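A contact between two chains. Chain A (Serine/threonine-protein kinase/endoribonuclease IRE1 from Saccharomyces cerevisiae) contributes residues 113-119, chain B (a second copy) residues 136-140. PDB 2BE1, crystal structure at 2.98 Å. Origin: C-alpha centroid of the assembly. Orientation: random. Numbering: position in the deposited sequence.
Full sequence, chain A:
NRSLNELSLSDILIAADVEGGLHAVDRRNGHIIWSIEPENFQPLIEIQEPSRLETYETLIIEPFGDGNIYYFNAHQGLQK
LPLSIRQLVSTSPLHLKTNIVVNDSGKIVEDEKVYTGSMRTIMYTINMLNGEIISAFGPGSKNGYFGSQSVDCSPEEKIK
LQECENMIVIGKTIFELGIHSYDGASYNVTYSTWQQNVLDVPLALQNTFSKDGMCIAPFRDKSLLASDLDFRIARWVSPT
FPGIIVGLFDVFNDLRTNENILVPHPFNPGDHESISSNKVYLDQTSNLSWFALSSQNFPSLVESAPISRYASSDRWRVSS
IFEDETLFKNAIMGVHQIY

Chain A, residues 113-119: KVYTGSM
Chain B 136-140: AFGPG

Two copies of IRE1 meet through van der Waals contact of side chains and backbone, with no hydrogen bond between the stretches and 232 Å² buried in total. In chain A, 113-116 is extended strand, G117(A) (phi/psi -114/-166) interrupts it, and strand resumes at S118(A) (171/130; chi1 141°, between wells); the CA-to-CB bonds of V114(A), T116(A) and S118(A) point toward chain B. The touching segments run in nearly the same direction, 15° apart, with T116(A) CA 4.8 Å from G138(B) CA and S118(A) CA 7.3 Å from P139(B) CA. A136(B), in strand (-125/130), makes no contact with the chain A stretch. F137(B), still strand (-123/152; chi1 -79°, m; chi2 110°), has its CA-to-CB bond toward chain A; V114(A) (chi1 58°, p) covers one ring face, CG1 to CD1 of F137(B) 4.0 Å. T116(A) CG2 lies 3.8 Å from F137(B) O. G138(B) leaves the strand at 99/163, angles that call for glycine because a CB would jam against F137(B) O. Its bare CA admits T116(A) (chi1 63°, p): T116(A) OG1 sits 3.0 Å from G138(B) CA, and a CB on G138(B) would fall 2.6 Å from T116(A) CB. P139(B) (-21/42, C-gamma exo) closes the contact: its CD is 3.5 Å from T116(A) OG1, and its CG is 3.4 Å from G117(A) O and 4.0 Å from S118(A) CB. G140(B) (-145/-77) is exposed.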

ATOM      1  N   LYS A 113      -6.779  -4.085 -20.066  1.00 64.17           N
ATOM      2  CA  LYS A 113      -5.739  -4.278 -19.046  1.00 60.07           C
ATOM      3  C   LYS A 113      -6.331  -4.468 -17.608  1.00 56.93           C
ATOM      4  O   LYS A 113      -7.494  -4.125 -17.321  1.00 55.98           O
ATOM      5  CB  LYS A 113      -4.761  -3.086 -19.046  1.00 60.21           C
ATOM      6  CG  LYS A 113      -3.747  -3.053 -20.157  1.00 61.26           C
ATOM      7  CD  LYS A 113      -4.229  -2.151 -21.283  1.00 64.53           C
ATOM      8  CE  LYS A 113      -3.499  -2.375 -22.626  1.00 64.31           C
ATOM      9  NZ  LYS A 113      -4.596  -2.432 -23.691  1.00 65.45           N
ATOM     10  N   VAL A 114      -5.510  -5.027 -16.718  1.00 53.18           N
ATOM     11  CA  VAL A 114      -5.790  -5.079 -15.278  1.00 49.62           C
ATOM     12  C   VAL A 114      -4.547  -4.723 -14.437  1.00 47.13           C
ATOM     13  O   VAL A 114      -3.489  -5.331 -14.599  1.00 46.64           O
ATOM     14  CB  VAL A 114      -6.442  -6.443 -14.854  1.00 49.69           C
ATOM     15  CG1 VAL A 114      -5.597  -7.603 -15.191  1.00 49.92           C
ATOM     16  CG2 VAL A 114      -6.662  -6.479 -13.390  1.00 50.12           C
ATOM     17  N   TYR A 115      -4.683  -3.726 -13.565  1.00 44.20           N
ATOM     18  CA  TYR A 115      -3.547  -3.178 -12.799  1.00 41.83           C
ATOM     19  C   TYR A 115      -3.582  -3.647 -11.371  1.00 39.97           C
ATOM     20  O   TYR A 115      -4.435  -3.251 -10.597  1.00 39.71           O
ATOM     21  CB  TYR A 115      -3.566  -1.659 -12.793  1.00 41.93           C
ATOM     22  CG  TYR A 115      -3.497  -1.054 -14.169  1.00 43.00           C
ATOM     23  CD1 TYR A 115      -4.542  -1.215 -15.073  1.00 44.18           C
ATOM     24  CD2 TYR A 115      -2.385  -0.295 -14.583  1.00 44.16           C
ATOM     25  CE1 TYR A 115      -4.495  -0.637 -16.362  1.00 45.25           C
ATOM     26  CE2 TYR A 115      -2.321   0.292 -15.860  1.00 43.13           C
ATOM     27  CZ  TYR A 115      -3.398   0.112 -16.736  1.00 44.44           C
ATOM     28  OH  TYR A 115      -3.431   0.646 -17.998  1.00 45.51           O
ATOM     29  N   THR A 116      -2.662  -4.525 -11.031  1.00 37.78           N
ATOM     30  CA  THR A 116      -2.549  -4.986  -9.681  1.00 35.81           C
ATOM     31  C   THR A 116      -1.306  -4.410  -9.086  1.00 35.54           C
ATOM     32  O   THR A 116      -0.265  -4.330  -9.717  1.00 35.37           O
ATOM     33  CB  THR A 116      -2.472  -6.473  -9.580  1.00 34.82           C
ATOM     34  OG1 THR A 116      -1.294  -6.929 -10.231  1.00 34.46           O
ATOM     35  CG2 THR A 116      -3.597  -7.035 -10.248  1.00 34.53           C
ATOM     36  N   GLY A 117      -1.415  -4.000  -7.838  1.00 35.85           N
ATOM     37  CA  GLY A 117      -0.278  -3.355  -7.173  1.00 35.35           C
ATOM     38  C   GLY A 117       0.366  -4.082  -6.002  1.00 34.31           C
ATOM     39  O   GLY A 117       0.116  -5.285  -5.781  1.00 35.10           O
ATOM     40  N   SER A 118       1.190  -3.342  -5.252  1.00 32.74           N
ATOM     41  CA  SER A 118       1.877  -3.891  -4.125  1.00 31.81           C
ATOM     42  C   SER A 118       2.851  -2.865  -3.662  1.00 31.93           C
ATOM     43  O   SER A 118       3.642  -2.307  -4.448  1.00 32.04           O
ATOM     44  CB  SER A 118       2.558  -5.192  -4.533  1.00 31.43           C
ATOM     45  OG  SER A 118       3.803  -5.302  -3.928  1.00 32.09           O
ATOM     46  N   MET A 119       2.797  -2.615  -2.373  1.00 32.35           N
ATOM     47  CA  MET A 119       3.673  -1.631  -1.814  1.00 33.43           C
ATOM     48  C   MET A 119       4.187  -2.110  -0.477  1.00 32.78           C
ATOM     49  O   MET A 119       3.377  -2.484   0.341  1.00 33.33           O
ATOM     50  CB  MET A 119       2.872  -0.371  -1.627  1.00 34.19           C
ATOM     51  CG  MET A 119       3.644   0.675  -0.892  1.00 38.39           C
ATOM     52  SD  MET A 119       3.411   0.712   0.897  1.00 42.73           S
ATOM     53  CE  MET A 119       3.417   2.511   1.120  1.00 40.56           C
TER
ATOM     54  N   ALA B 136      -6.926 -15.323 -12.095  1.00 50.00           N
ATOM     55  CA  ALA B 136      -6.551 -14.622 -10.888  1.00 51.05           C
ATOM     56  C   ALA B 136      -5.396 -13.726 -11.212  1.00 52.60           C
ATOM     57  O   ALA B 136      -4.426 -14.168 -11.774  1.00 52.45           O
ATOM     58  CB  ALA B 136      -6.145 -15.602  -9.865  1.00 50.60           C
ATOM     59  N   PHE B 137      -5.473 -12.465 -10.839  1.00 55.26           N
ATOM     60  CA  PHE B 137      -4.381 -11.582 -11.149  1.00 58.03           C
ATOM     61  C   PHE B 137      -3.715 -10.860  -9.994  1.00 59.78           C
ATOM     62  O   PHE B 137      -4.317 -10.557  -8.975  1.00 59.72           O
ATOM     63  CB  PHE B 137      -4.831 -10.612 -12.216  1.00 58.58           C
ATOM     64  CG  PHE B 137      -4.814 -11.211 -13.570  1.00 60.65           C
ATOM     65  CD1 PHE B 137      -6.000 -11.475 -14.226  1.00 61.40           C
ATOM     66  CD2 PHE B 137      -3.573 -11.573 -14.189  1.00 62.40           C
ATOM     67  CE1 PHE B 137      -5.970 -12.079 -15.502  1.00 63.36           C
ATOM     68  CE2 PHE B 137      -3.520 -12.170 -15.485  1.00 61.91           C
ATOM     69  CZ  PHE B 137      -4.719 -12.420 -16.142  1.00 62.06           C
ATOM     70  N   GLY B 138      -2.452 -10.549 -10.200  1.00 62.49           N
ATOM     71  CA  GLY B 138      -1.712  -9.727  -9.270  1.00 66.14           C
ATOM     72  C   GLY B 138      -0.894 -10.648  -8.413  1.00 68.78           C
ATOM     73  O   GLY B 138      -1.195 -11.856  -8.431  1.00 68.69           O
ATOM     74  N   PRO B 139       0.151 -10.097  -7.704  1.00 70.74           N
ATOM     75  CA  PRO B 139       0.963 -10.680  -6.630  1.00 72.39           C
ATOM     76  C   PRO B 139       0.330 -11.870  -5.893  1.00 74.59           C
ATOM     77  O   PRO B 139       0.456 -11.979  -4.660  1.00 74.63           O
ATOM     78  CB  PRO B 139       1.090  -9.496  -5.693  1.00 72.01           C
ATOM     79  CG  PRO B 139       1.265  -8.321  -6.661  1.00 71.42           C
ATOM     80  CD  PRO B 139       0.635  -8.724  -7.980  1.00 70.81           C
ATOM     81  N   GLY B 140      -0.293 -12.760  -6.689  1.00 77.10           N
ATOM     82  CA  GLY B 140      -1.321 -13.770  -6.294  1.00 79.40           C
ATOM     83  C   GLY B 140      -1.213 -15.074  -7.088  1.00 80.95           C
ATOM     84  O   GLY B 140      -0.689 -16.059  -6.548  1.00 81.77           O
TER